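Local coordinates for similar to phosphinothricin acetyltransferase (Bacillus subtilis, PDB 1VHS), which probably transfers an acetyl group from acetyl-CoA to phosphinothricin, inactivating this compound and so conferring resistance to it, at residues Ala25-Thr30 against Glu149-Arg154; Met42-Gly47 against Ala65-Phe70; Glu71-Arg76 against Asn80-Val85. All coordinates share one frame; numbering follows the deposited sequence. Where two conformers were deposited one is given.

The three contacts all reach the same mixed sheet but differ in depth and chemistry. Contact 2 is buried: indole rings of helix 42-46 and strand 64-72 pack against each other where the helix meets the sheet. Contact 3 carries on from the end of the same strand out to the surface, where main-chain bonds pair it with strand 82-89; the two contacts touch, and E71 ties the strand back to the helix. Contact 1 stands apart, its centre about 21 Å from that of contact 2 and 25 Å from that of contact 3. Partly buried, it uses charge and a selenomethionine to close a loop onto the turn between the last two strands.

Contact 1 (Ala25-Thr30 against Glu149-Arg154); sequences ASRMVT and EMDGKR
R27 and D151 reach for each other from opposite directions, and the carboxylate arrives over one face of the guanidinium, not at its edge. OD1 of D151 is 2.8 Å from NE of R27, yet it lies well out of the guanidinium plane, so the salt bridge works through charge and no N-H is aimed at it. The two flat groups are inclined by 40°, and OD2 of D151 is 3.1 Å from NH2 of R27. R27 gets there with CG beside the backbone N, chi1 -72°, and a chain extended from CG to NE. The guanidinium edge is occupied differently: O of A25 lies in its plane and takes a weak hydrogen bond from NH1 of R27 at 3.4 Å, while CB of M150 comes up near the same plane, 4.1 Å from NE of R27.

D151 owes its position to a type I' turn from M150 to K153, the tight beta hairpin that joins strands 139-150 and 153-163 of the acetyltransferase sheet. Two main-chain bonds between M150 and K153 close it. R27, for its part, has positive phi just after helix 13-24, where the chain leaves helical geometry.

Further along the 25-30 loop, O of T30 is met by the bent side chain of M150, a selenomethionine, with SE of M150 3.7 Å away. T30 OG1 is hydrogen-bonded to Y20 OH, and its side chain is about 4 Å from that of Y88, a predicted acetyl-CoA residue. The carbonyl O of R27, in the loop, is hydrogen-bonded to H125 NE2.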
ATOM      1  N   ALA A  25      -8.549   4.615  12.312  1.00 41.02           N
ATOM      2  CA  ALA A  25      -8.479   5.137  13.674  1.00 43.15           C
ATOM      3  C   ALA A  25      -7.101   5.664  14.072  1.00 44.45           C
ATOM      4  O   ALA A  25      -6.983   6.769  14.609  1.00 44.57           O
ATOM      5  CB  ALA A  25      -8.923   4.063  14.662  1.00 44.06           C
ATOM      6  N   SER A  26      -6.064   4.874  13.812  1.00 42.47           N
ATOM      7  CA  SER A  26      -4.704   5.265  14.166  1.00 42.55           C
ATOM      8  C   SER A  26      -4.200   6.456  13.360  1.00 42.35           C
ATOM      9  O   SER A  26      -3.201   7.072  13.728  1.00 41.55           O
ATOM     10  CB  SER A  26      -3.746   4.087  13.966  1.00 41.37           C
ATOM     11  OG  SER A  26      -3.638   3.753  12.593  1.00 44.91           O
ATOM     12  N   ARG A  27      -4.895   6.776  12.271  1.00 43.37           N
ATOM     13  CA  ARG A  27      -4.504   7.883  11.402  1.00 45.22           C
ATOM     14  C   ARG A  27      -2.997   7.862  11.187  1.00 46.80           C
ATOM     15  O   ARG A  27      -2.307   8.863  11.379  1.00 46.40           O
ATOM     16  CB  ARG A  27      -4.942   9.220  12.007  1.00 49.15           C
ATOM     17  CG  ARG A  27      -6.447   9.431  11.948  1.00 51.16           C
ATOM     18  CD  ARG A  27      -6.865  10.776  12.499  1.00 55.39           C
ATOM     19  NE  ARG A  27      -8.282  11.041  12.261  1.00 56.25           N
ATOM     20  CZ  ARG A  27      -9.278  10.296  12.733  1.00 58.28           C
ATOM     21  NH1 ARG A  27      -9.024   9.227  13.476  1.00 60.87           N
ATOM     22  NH2 ARG A  27     -10.533  10.621  12.458  1.00 57.46           N
HETATM   23  N   MSE A  28      -2.497   6.702  10.776  1.00 44.98           N
HETATM   24  CA  MSE A  28      -1.072   6.525  10.551  1.00 45.36           C
HETATM   25  C   MSE A  28      -0.749   6.149   9.105  1.00 42.23           C
HETATM   26  O   MSE A  28       0.386   6.315   8.660  1.00 35.31           O
HETATM   27  CB  MSE A  28      -0.539   5.434  11.482  1.00 51.31           C
HETATM   28  CG  MSE A  28       0.970   5.411  11.618  1.00 60.28           C
HETATM   29 SE   MSE A  28       1.590   6.737  12.880  1.00 72.26          SE
HETATM   30  CE  MSE A  28       2.506   5.562  14.111  1.00 70.45           C
ATOM     31  N   VAL A  29      -1.739   5.654   8.368  1.00 41.12           N
ATOM     32  CA  VAL A  29      -1.494   5.233   6.993  1.00 41.99           C
ATOM     33  C   VAL A  29      -2.492   5.699   5.935  1.00 43.21           C
ATOM     34  O   VAL A  29      -2.136   5.814   4.761  1.00 43.47           O
ATOM     35  CB  VAL A  29      -1.409   3.695   6.910  1.00 43.05           C
ATOM     36  N   THR A  30      -3.731   5.965   6.337  1.00 42.53           N
ATOM     37  CA  THR A  30      -4.753   6.386   5.381  1.00 44.48           C
ATOM     38  C   THR A  30      -5.154   7.857   5.444  1.00 44.23           C
ATOM     39  O   THR A  30      -4.991   8.522   6.469  1.00 42.43           O
ATOM     40  CB  THR A  30      -6.030   5.532   5.528  1.00 44.65           C
ATOM     41  OG1 THR A  30      -7.051   6.046   4.663  1.00 48.84           O
ATOM     42  CG2 THR A  30      -6.525   5.555   6.964  1.00 46.56           C
ATOM     43  N   GLU A 149      -5.019  17.052   6.087  1.00 21.57           N
ATOM     44  CA  GLU A 149      -5.638  17.594   7.291  1.00 21.99           C
ATOM     45  C   GLU A 149      -6.655  16.615   7.847  1.00 23.38           C
ATOM     46  O   GLU A 149      -7.564  16.199   7.137  1.00 24.65           O
ATOM     47  CB  GLU A 149      -6.344  18.917   6.998  1.00 27.12           C
ATOM     48  CG  GLU A 149      -6.968  19.539   8.241  1.00 36.14           C
ATOM     49  CD  GLU A 149      -7.765  20.789   7.938  1.00 39.65           C
ATOM     50  OE1 GLU A 149      -7.195  21.733   7.352  1.00 40.57           O
ATOM     51  OE2 GLU A 149      -8.963  20.827   8.291  1.00 44.27           O
HETATM   52  N   MSE A 150      -6.494  16.257   9.117  1.00 23.71           N
HETATM   53  CA  MSE A 150      -7.409  15.339   9.786  1.00 29.13           C
HETATM   54  C   MSE A 150      -7.563  15.742  11.251  1.00 26.46           C
HETATM   55  O   MSE A 150      -6.573  16.013  11.938  1.00 27.65           O
HETATM   56  CB  MSE A 150      -6.879  13.906   9.707  1.00 33.80           C
HETATM   57  CG  MSE A 150      -6.622  13.419   8.295  1.00 41.17           C
HETATM   58 SE   MSE A 150      -6.138  11.555   8.258  1.00 55.51          SE
HETATM   59  CE  MSE A 150      -4.260  11.719   8.677  1.00 44.57           C
ATOM     60  N   ASP A 151      -8.802  15.784  11.727  1.00 26.90           N
ATOM     61  CA  ASP A 151      -9.068  16.151  13.114  1.00 27.35           C
ATOM     62  C   ASP A 151      -8.563  17.561  13.406  1.00 24.47           C
ATOM     63  O   ASP A 151      -8.170  17.868  14.533  1.00 24.37           O
ATOM     64  CB  ASP A 151      -8.378  15.167  14.062  1.00 31.07           C
ATOM     65  CG  ASP A 151      -8.877  13.749  13.896  1.00 35.38           C
ATOM     66  OD1 ASP A 151      -8.204  12.826  14.402  1.00 41.00           O
ATOM     67  OD2 ASP A 151      -9.938  13.555  13.268  1.00 38.03           O
ATOM     68  N   GLY A 152      -8.560  18.412  12.386  1.00 24.15           N
ATOM     69  CA  GLY A 152      -8.101  19.779  12.575  1.00 23.61           C
ATOM     70  C   GLY A 152      -6.599  19.913  12.724  1.00 21.40           C
ATOM     71  O   GLY A 152      -6.108  20.976  13.107  1.00 20.80           O
ATOM     72  N   LYS A 153      -5.870  18.840  12.421  1.00 20.59           N
ATOM     73  CA  LYS A 153      -4.410  18.827  12.506  1.00 20.87           C
ATOM     74  C   LYS A 153      -3.817  18.577  11.122  1.00 21.20           C
ATOM     75  O   LYS A 153      -4.387  17.840  10.315  1.00 19.93           O
ATOM     76  CB  LYS A 153      -3.937  17.727  13.460  1.00 26.65           C
ATOM     77  CG  LYS A 153      -4.063  18.071  14.932  1.00 33.03           C
ATOM     78  CD  LYS A 153      -3.059  19.139  15.330  1.00 38.10           C
ATOM     79  CE  LYS A 153      -3.188  19.503  16.803  1.00 43.16           C
ATOM     80  NZ  LYS A 153      -3.036  18.318  17.691  1.00 48.63           N
ATOM     81  N   ARG A 154      -2.669  19.184  10.850  1.00 19.03           N
ATOM     82  CA  ARG A 154      -2.037  19.005   9.556  1.00 21.27           C
ATOM     83  C   ARG A 154      -0.917  17.976   9.604  1.00 22.14           C
ATOM     84  O   ARG A 154      -0.124  17.942  10.546  1.00 23.55           O
ATOM     85  CB  ARG A 154      -1.531  20.352   9.053  1.00 23.66           C
ATOM     86  CG  ARG A 154      -2.668  21.368   8.921  1.00 24.89           C
ATOM     87  CD  ARG A 154      -2.171  22.695   8.422  1.00 26.35           C
ATOM     88  NE  ARG A 154      -1.611  22.584   7.082  1.00 26.54           N
ATOM     89  CZ  ARG A 154      -1.042  23.593   6.434  1.00 30.88           C
ATOM     90  NH1 ARG A 154      -0.557  23.410   5.213  1.00 29.00           N
ATOM     91  NH2 ARG A 154      -0.954  24.783   7.012  1.00 31.28           N
TER

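Contact 2 (Met42-Gly47 against Ala65-Phe70); sequences MEWFSG and AAWISF
Helix 42-46 lies against the central sheet of the GNAT acetyltransferase fold, and here it packs on strand 64-72 through two tryptophans. W44 of the helix and W67 of the strand approach from opposite directions, six-membered ring to six-membered ring. CH2 of W44 comes in over one face of the W67 indole and stands 3.5 Å from CH2 of W67. CZ2 of W44 is nearly as close, 3.6 Å from CZ3 of W67. The rings meet obliquely, planes 56° apart and centroids 5.1 Å apart.

With CG trans to the backbone N, chi1 167°, the W44 side chain points at the strand and its six-membered ring meets W67. W67 also points toward the helix, with CG between N and the carbonyl carbon, chi1 51°. Beside it on the same side of the strand, OG of S69 lies 3.8 Å from CZ2 of W44, also obliquely to that ring. This hydroxyl is held by H48 NE2 and E71 OE2, and the same carboxylate oxygen takes the indole N-H of W44, a link that would tend to fix the turn of the W44 ring.

Around the pair, R41 makes a cation-pi contact with W44, Y88 of strand 82-89 stacks on W67, and helix 13-24 touches both tryptophans through V16 and I19. L54 of strand 54-58 meets W67 and S69, while on the other face of the strand I68 packs against helix 98-109.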
HETATM    1  N   MSE A  42     -15.337   0.290  -5.157  1.00 38.65           N
HETATM    2  CA  MSE A  42     -15.510  -0.653  -6.256  1.00 41.29           C
HETATM    3  C   MSE A  42     -14.718  -0.240  -7.492  1.00 39.37           C
HETATM    4  O   MSE A  42     -14.156  -1.086  -8.187  1.00 38.29           O
HETATM    5  CB  MSE A  42     -16.992  -0.785  -6.615  1.00 47.31           C
HETATM    6  CG  MSE A  42     -17.270  -1.769  -7.744  1.00 56.77           C
HETATM    7 SE   MSE A  42     -16.573  -3.540  -7.388  1.00 74.58          SE
HETATM    8  CE  MSE A  42     -16.674  -4.271  -9.173  1.00 68.85           C
ATOM      9  N   GLU A  43     -14.677   1.062  -7.766  1.00 38.16           N
ATOM     10  CA  GLU A  43     -13.942   1.573  -8.921  1.00 39.09           C
ATOM     11  C   GLU A  43     -12.452   1.288  -8.777  1.00 34.61           C
ATOM     12  O   GLU A  43     -11.829   0.707  -9.663  1.00 35.29           O
ATOM     13  CB  GLU A  43     -14.162   3.081  -9.071  1.00 41.71           C
ATOM     14  CG  GLU A  43     -15.567   3.462  -9.502  1.00 50.88           C
ATOM     15  CD  GLU A  43     -15.914   2.950 -10.888  1.00 56.02           C
ATOM     16  OE1 GLU A  43     -17.055   3.185 -11.341  1.00 59.37           O
ATOM     17  OE2 GLU A  43     -15.047   2.314 -11.528  1.00 59.53           O
ATOM     18  N   TRP A  44     -11.892   1.711  -7.652  1.00 33.51           N
ATOM     19  CA  TRP A  44     -10.481   1.506  -7.359  1.00 31.54           C
ATOM     20  C   TRP A  44     -10.133   0.027  -7.473  1.00 30.52           C
ATOM     21  O   TRP A  44      -9.128  -0.348  -8.081  1.00 27.19           O
ATOM     22  CB  TRP A  44     -10.182   2.001  -5.944  1.00 30.73           C
ATOM     23  CG  TRP A  44      -8.858   1.567  -5.410  1.00 29.47           C
ATOM     24  CD1 TRP A  44      -7.635   2.100  -5.700  1.00 27.67           C
ATOM     25  CD2 TRP A  44      -8.623   0.492  -4.496  1.00 25.96           C
ATOM     26  NE1 TRP A  44      -6.651   1.423  -5.019  1.00 27.99           N
ATOM     27  CE2 TRP A  44      -7.230   0.429  -4.273  1.00 25.56           C
ATOM     28  CE3 TRP A  44      -9.456  -0.427  -3.841  1.00 25.92           C
ATOM     29  CZ2 TRP A  44      -6.649  -0.516  -3.423  1.00 19.56           C
ATOM     30  CZ3 TRP A  44      -8.877  -1.371  -2.995  1.00 25.55           C
ATOM     31  CH2 TRP A  44      -7.485  -1.406  -2.795  1.00 25.12           C
ATOM     32  N   PHE A  45     -10.980  -0.809  -6.884  1.00 27.40           N
ATOM     33  CA  PHE A  45     -10.778  -2.249  -6.893  1.00 30.33           C
ATOM     34  C   PHE A  45     -10.685  -2.802  -8.310  1.00 29.68           C
ATOM     35  O   PHE A  45      -9.698  -3.443  -8.669  1.00 29.37           O
ATOM     36  CB  PHE A  45     -11.920  -2.939  -6.147  1.00 32.00           C
ATOM     37  CG  PHE A  45     -11.663  -4.387  -5.854  1.00 36.41           C
ATOM     38  CD1 PHE A  45     -10.719  -4.759  -4.903  1.00 37.16           C
ATOM     39  CD2 PHE A  45     -12.359  -5.380  -6.533  1.00 39.63           C
ATOM     40  CE1 PHE A  45     -10.472  -6.106  -4.629  1.00 40.90           C
ATOM     41  CE2 PHE A  45     -12.118  -6.730  -6.267  1.00 42.97           C
ATOM     42  CZ  PHE A  45     -11.173  -7.090  -5.312  1.00 43.26           C
ATOM     43  N   SER A  46     -11.714  -2.552  -9.114  1.00 30.34           N
ATOM     44  CA  SER A  46     -11.747  -3.033 -10.491  1.00 33.53           C
ATOM     45  C   SER A  46     -10.725  -2.318 -11.369  1.00 32.57           C
ATOM     46  O   SER A  46     -10.457  -2.741 -12.492  1.00 35.84           O
ATOM     47  CB  SER A  46     -13.149  -2.850 -11.081  1.00 35.66           C
ATOM     48  OG  SER A  46     -14.099  -3.626 -10.373  1.00 41.92           O
ATOM     49  N   GLY A  47     -10.153  -1.240 -10.847  1.00 32.85           N
ATOM     50  CA  GLY A  47      -9.169  -0.487 -11.604  1.00 32.39           C
ATOM     51  C   GLY A  47      -7.826  -1.182 -11.755  1.00 31.62           C
ATOM     52  O   GLY A  47      -6.990  -0.748 -12.545  1.00 32.36           O
ATOM     53  N   ALA A  65      -5.626 -11.250   5.677  1.00 28.58           N
ATOM     54  CA  ALA A  65      -5.059 -10.455   6.763  1.00 26.94           C
ATOM     55  C   ALA A  65      -4.353  -9.176   6.313  1.00 26.14           C
ATOM     56  O   ALA A  65      -4.039  -8.318   7.136  1.00 25.47           O
ATOM     57  CB  ALA A  65      -4.086 -11.305   7.566  1.00 27.05           C
ATOM     58  N   ALA A  66      -4.099  -9.050   5.016  1.00 21.63           N
ATOM     59  CA  ALA A  66      -3.404  -7.875   4.496  1.00 21.47           C
ATOM     60  C   ALA A  66      -3.470  -7.865   2.981  1.00 19.17           C
ATOM     61  O   ALA A  66      -3.886  -8.842   2.366  1.00 19.09           O
ATOM     62  CB  ALA A  66      -1.940  -7.902   4.948  1.00 21.72           C
ATOM     63  N   TRP A  67      -3.082  -6.748   2.376  1.00 18.17           N
ATOM     64  CA  TRP A  67      -3.068  -6.661   0.930  1.00 14.28           C
ATOM     65  C   TRP A  67      -1.994  -5.720   0.413  1.00 16.50           C
ATOM     66  O   TRP A  67      -1.514  -4.847   1.139  1.00 16.62           O
ATOM     67  CB  TRP A  67      -4.446  -6.269   0.358  1.00 15.97           C
ATOM     68  CG  TRP A  67      -5.138  -5.054   0.942  1.00 13.74           C
ATOM     69  CD1 TRP A  67      -6.033  -5.038   1.972  1.00 14.31           C
ATOM     70  CD2 TRP A  67      -5.069  -3.708   0.452  1.00 17.76           C
ATOM     71  NE1 TRP A  67      -6.536  -3.771   2.147  1.00 15.68           N
ATOM     72  CE2 TRP A  67      -5.961  -2.935   1.227  1.00 17.28           C
ATOM     73  CE3 TRP A  67      -4.343  -3.083  -0.573  1.00 19.50           C
ATOM     74  CZ2 TRP A  67      -6.150  -1.566   1.011  1.00 21.07           C
ATOM     75  CZ3 TRP A  67      -4.531  -1.722  -0.790  1.00 23.29           C
ATOM     76  CH2 TRP A  67      -5.429  -0.978  -0.001  1.00 20.67           C
ATOM     77  N   ILE A  68      -1.608  -5.942  -0.837  1.00 15.91           N
ATOM     78  CA  ILE A  68      -0.590  -5.143  -1.517  1.00 18.21           C
ATOM     79  C   ILE A  68      -1.194  -4.687  -2.836  1.00 18.90           C
ATOM     80  O   ILE A  68      -1.653  -5.502  -3.636  1.00 19.88           O
ATOM     81  CB  ILE A  68       0.664  -5.971  -1.847  1.00 16.79           C
ATOM     82  CG1 ILE A  68       1.214  -6.645  -0.593  1.00 20.15           C
ATOM     83  CG2 ILE A  68       1.736  -5.067  -2.451  1.00 21.34           C
ATOM     84  CD1 ILE A  68       2.367  -7.593  -0.896  1.00 18.88           C
ATOM     85  N   SER A  69      -1.188  -3.382  -3.063  1.00 14.82           N
ATOM     86  CA  SER A  69      -1.757  -2.826  -4.278  1.00 18.43           C
ATOM     87  C   SER A  69      -0.704  -2.095  -5.093  1.00 20.70           C
ATOM     88  O   SER A  69       0.062  -1.306  -4.542  1.00 20.14           O
ATOM     89  CB  SER A  69      -2.884  -1.845  -3.916  1.00 17.33           C
ATOM     90  OG  SER A  69      -3.288  -1.070  -5.034  1.00 23.04           O
ATOM     91  N   PHE A  70      -0.647  -2.381  -6.393  1.00 13.65           N
ATOM     92  CA  PHE A  70       0.270  -1.674  -7.282  1.00 13.88           C
ATOM     93  C   PHE A  70      -0.643  -0.744  -8.073  1.00 17.93           C
ATOM     94  O   PHE A  70      -1.669  -1.171  -8.601  1.00 20.68           O
ATOM     95  CB  PHE A  70       0.997  -2.620  -8.235  1.00 13.84           C
ATOM     96  CG  PHE A  70       2.052  -3.453  -7.569  1.00 15.21           C
ATOM     97  CD1 PHE A  70       1.748  -4.712  -7.062  1.00 11.50           C
ATOM     98  CD2 PHE A  70       3.342  -2.959  -7.416  1.00 14.89           C
ATOM     99  CE1 PHE A  70       2.721  -5.471  -6.406  1.00 17.83           C
ATOM    100  CE2 PHE A  70       4.325  -3.707  -6.760  1.00 20.28           C
ATOM    101  CZ  PHE A  70       4.012  -4.965  -6.255  1.00 18.41           C
TER

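Contact 3 (Glu71-Arg76 against Asn80-Val85); sequences ETFYGR and NKTAEV
E71 and E84 face each other as an antiparallel hydrogen-bonded pair, N of E71 to O of E84 at 2.9 Å and N of E84 to O of E71 at 2.8 Å. T72 and A83 follow as a non-hydrogen-bonded pair with diverging side chains. One step on the chains part: a water lies 2.8 Å from O of T82, but its approach to N of F73 is too short to be trusted, so the bridge is doubtful. Beyond it an inverse gamma turn centred on G75 bends the loop.

Among the side chains, CB of F73 meets CG2 of T82 at 4.0 Å, and the F73 side chain also touches M119 of strand 117-123. The side chains of F73 and E84 cross at about a right angle, the ring and carboxylate planes 78° apart and OE2 of E84 3.5 Å from CD1 of F73, although E84 has two conformers and this detail is doubtful.

These are the loop ends of a beta hairpin, strands 64-72 and 82-89 in the middle of the GNAT sheet; the second strand runs on to the predicted acetyl-CoA residues I87, Y88 and I89.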
ATOM      1  N   GLU A  71      -0.289   0.531  -8.137  1.00 20.30           N
ATOM      2  CA  GLU A  71      -1.121   1.490  -8.852  1.00 22.36           C
ATOM      3  C   GLU A  71      -0.298   2.355  -9.777  1.00 23.34           C
ATOM      4  O   GLU A  71       0.894   2.560  -9.553  1.00 18.87           O
ATOM      5  CB  GLU A  71      -1.883   2.349  -7.845  1.00 25.16           C
ATOM      6  CG  GLU A  71      -2.916   1.554  -7.053  1.00 33.58           C
ATOM      7  CD  GLU A  71      -3.436   2.296  -5.843  1.00 35.29           C
ATOM      8  OE1 GLU A  71      -3.808   3.480  -5.984  1.00 37.86           O
ATOM      9  OE2 GLU A  71      -3.481   1.688  -4.750  1.00 35.58           O
ATOM     10  N   THR A  72      -0.936   2.846 -10.836  1.00 25.24           N
ATOM     11  CA  THR A  72      -0.256   3.701 -11.800  1.00 25.02           C
ATOM     12  C   THR A  72       0.070   5.030 -11.144  1.00 27.50           C
ATOM     13  O   THR A  72      -0.631   5.468 -10.228  1.00 29.61           O
ATOM     14  CB  THR A  72      -1.145   3.983 -13.024  1.00 31.20           C
ATOM     15  OG1 THR A  72      -2.328   4.673 -12.603  1.00 36.74           O
ATOM     16  CG2 THR A  72      -1.535   2.692 -13.703  1.00 26.48           C
ATOM     17  N   PHE A  73       1.139   5.670 -11.604  1.00 27.27           N
ATOM     18  CA  PHE A  73       1.517   6.967 -11.059  1.00 29.51           C
ATOM     19  C   PHE A  73       0.720   8.024 -11.809  1.00 30.74           C
ATOM     20  O   PHE A  73       0.057   8.868 -11.206  1.00 33.65           O
ATOM     21  CB  PHE A  73       3.013   7.223 -11.251  1.00 28.29           C
ATOM     22  CG  PHE A  73       3.435   8.617 -10.887  1.00 25.12           C
ATOM     23  CD1 PHE A  73       3.359   9.061  -9.573  1.00 29.46           C
ATOM     24  CD2 PHE A  73       3.878   9.498 -11.869  1.00 28.41           C
ATOM     25  CE1 PHE A  73       3.719  10.369  -9.239  1.00 30.67           C
ATOM     26  CE2 PHE A  73       4.240  10.805 -11.549  1.00 28.86           C
ATOM     27  CZ  PHE A  73       4.160  11.242 -10.231  1.00 30.96           C
ATOM     28  N   TYR A  74       0.792   7.963 -13.135  1.00 34.14           N
ATOM     29  CA  TYR A  74       0.075   8.897 -13.991  1.00 40.18           C
ATOM     30  C   TYR A  74      -0.343   8.181 -15.270  1.00 41.17           C
ATOM     31  O   TYR A  74       0.473   7.512 -15.911  1.00 40.82           O
ATOM     32  CB  TYR A  74       0.963  10.095 -14.338  1.00 42.36           C
ATOM     33  CG  TYR A  74       0.212  11.235 -14.993  1.00 47.19           C
ATOM     34  CD1 TYR A  74      -0.744  11.963 -14.286  1.00 49.61           C
ATOM     35  CD2 TYR A  74       0.446  11.577 -16.324  1.00 49.94           C
ATOM     36  CE1 TYR A  74      -1.450  13.003 -14.886  1.00 50.67           C
ATOM     37  CE2 TYR A  74      -0.255  12.616 -16.937  1.00 53.06           C
ATOM     38  CZ  TYR A  74      -1.202  13.323 -16.210  1.00 53.21           C
ATOM     39  OH  TYR A  74      -1.902  14.346 -16.809  1.00 55.90           O
ATOM     40  N   GLY A  75      -1.614   8.327 -15.632  1.00 43.41           N
ATOM     41  CA  GLY A  75      -2.132   7.689 -16.830  1.00 45.03           C
ATOM     42  C   GLY A  75      -1.545   8.250 -18.111  1.00 45.87           C
ATOM     43  O   GLY A  75      -2.260   8.788 -18.953  1.00 46.68           O
ATOM     44  N   ARG A  76      -0.234   8.115 -18.255  1.00 46.46           N
ATOM     45  CA  ARG A  76       0.478   8.595 -19.429  1.00 46.45           C
ATOM     46  C   ARG A  76       1.587   7.594 -19.720  1.00 44.99           C
ATOM     47  O   ARG A  76       2.279   7.140 -18.808  1.00 44.63           O
ATOM     48  CB  ARG A  76       1.068   9.981 -19.153  1.00 50.31           C
ATOM     49  CG  ARG A  76       1.941  10.545 -20.261  1.00 53.40           C
ATOM     50  CD  ARG A  76       2.528  11.887 -19.840  1.00 58.04           C
ATOM     51  NE  ARG A  76       3.580  12.350 -20.742  1.00 59.86           N
ATOM     52  CZ  ARG A  76       4.285  13.461 -20.557  1.00 61.21           C
ATOM     53  NH1 ARG A  76       4.052  14.229 -19.500  1.00 63.63           N
ATOM     54  NH2 ARG A  76       5.228  13.804 -21.423  1.00 60.89           N
ATOM     55  N   ASN A  80       4.757   4.779 -17.756  1.00 24.04           N
ATOM     56  CA  ASN A  80       4.430   3.350 -17.739  1.00 26.53           C
ATOM     57  C   ASN A  80       5.282   2.438 -16.857  1.00 22.50           C
ATOM     58  O   ASN A  80       4.807   1.398 -16.409  1.00 25.25           O
ATOM     59  CB  ASN A  80       4.456   2.773 -19.160  1.00 31.11           C
ATOM     60  CG  ASN A  80       3.297   3.241 -19.999  1.00 35.54           C
ATOM     61  OD1 ASN A  80       2.226   3.553 -19.479  1.00 38.86           O
ATOM     62  ND2 ASN A  80       3.495   3.277 -21.312  1.00 40.74           N
ATOM     63  N   LYS A  81       6.538   2.800 -16.628  1.00 19.31           N
ATOM     64  CA  LYS A  81       7.421   1.978 -15.811  1.00 19.71           C
ATOM     65  C   LYS A  81       7.525   2.461 -14.374  1.00 17.04           C
ATOM     66  O   LYS A  81       8.369   1.993 -13.613  1.00 17.37           O
ATOM     67  CB  LYS A  81       8.814   1.924 -16.440  1.00 22.63           C
ATOM     68  CG  LYS A  81       8.909   0.963 -17.615  1.00 34.62           C
ATOM     69  CD  LYS A  81      10.251   1.054 -18.316  1.00 40.10           C
ATOM     70  CE  LYS A  81      10.297   2.263 -19.228  1.00 46.91           C
ATOM     71  NZ  LYS A  81       9.246   2.180 -20.284  1.00 49.40           N
ATOM     72  N   THR A  82       6.657   3.393 -14.009  1.00 16.46           N
ATOM     73  CA  THR A  82       6.657   3.943 -12.660  1.00 16.12           C
ATOM     74  C   THR A  82       5.331   3.616 -11.990  1.00 16.50           C
ATOM     75  O   THR A  82       4.259   3.865 -12.545  1.00 16.53           O
ATOM     76  CB  THR A  82       6.885   5.476 -12.699  1.00 16.78           C
ATOM     77  OG1 THR A  82       8.175   5.742 -13.265  1.00 18.01           O
ATOM     78  CG2 THR A  82       6.826   6.067 -11.301  1.00 19.85           C
ATOM     79  N   ALA A  83       5.403   3.044 -10.796  1.00 13.42           N
ATOM     80  CA  ALA A  83       4.199   2.681 -10.074  1.00 14.22           C
ATOM     81  C   ALA A  83       4.290   2.959  -8.592  1.00 17.41           C
ATOM     82  O   ALA A  83       5.366   3.185  -8.045  1.00 16.58           O
ATOM     83  CB  ALA A  83       3.886   1.193 -10.297  1.00 13.78           C
ATOM     84  N   GLU A  84       3.136   2.935  -7.942  1.00 16.54           N
ATOM     85  CA  GLU A  84       3.066   3.144  -6.514  1.00 16.31           C
ATOM     86  C   GLU A  84       2.734   1.807  -5.876  1.00 15.56           C
ATOM     87  O   GLU A  84       2.023   0.994  -6.466  1.00 19.14           O
ATOM     88  CB  GLU A  84       1.962   4.151  -6.180  1.00 20.16           C
ATOM     89  CG  GLU A  84       2.244   5.561  -6.673  0.65 28.11           C
ATOM     90  CD  GLU A  84       0.980   6.352  -6.947  0.65 31.42           C
ATOM     91  OE1 GLU A  84       0.047   6.301  -6.117  0.65 36.57           O
ATOM     92  OE2 GLU A  84       0.927   7.033  -7.993  0.65 34.33           O
ATOM     93  N   VAL A  85       3.282   1.560  -4.696  1.00 12.79           N
ATOM     94  CA  VAL A  85       2.962   0.338  -3.977  1.00 15.38           C
ATOM     95  C   VAL A  85       2.333   0.758  -2.653  1.00 17.36           C
ATOM     96  O   VAL A  85       2.857   1.632  -1.954  1.00 14.60           O
ATOM     97  CB  VAL A  85       4.205  -0.552  -3.713  1.00 17.58           C
ATOM     98  CG1 VAL A  85       5.246   0.197  -2.881  1.00 18.36           C
ATOM     99  CG2 VAL A  85       3.766  -1.831  -2.991  1.00 19.53           C
TER
HETATM  100  O   HOH W   1       2.202   5.267 -13.861  1.00 28.76           O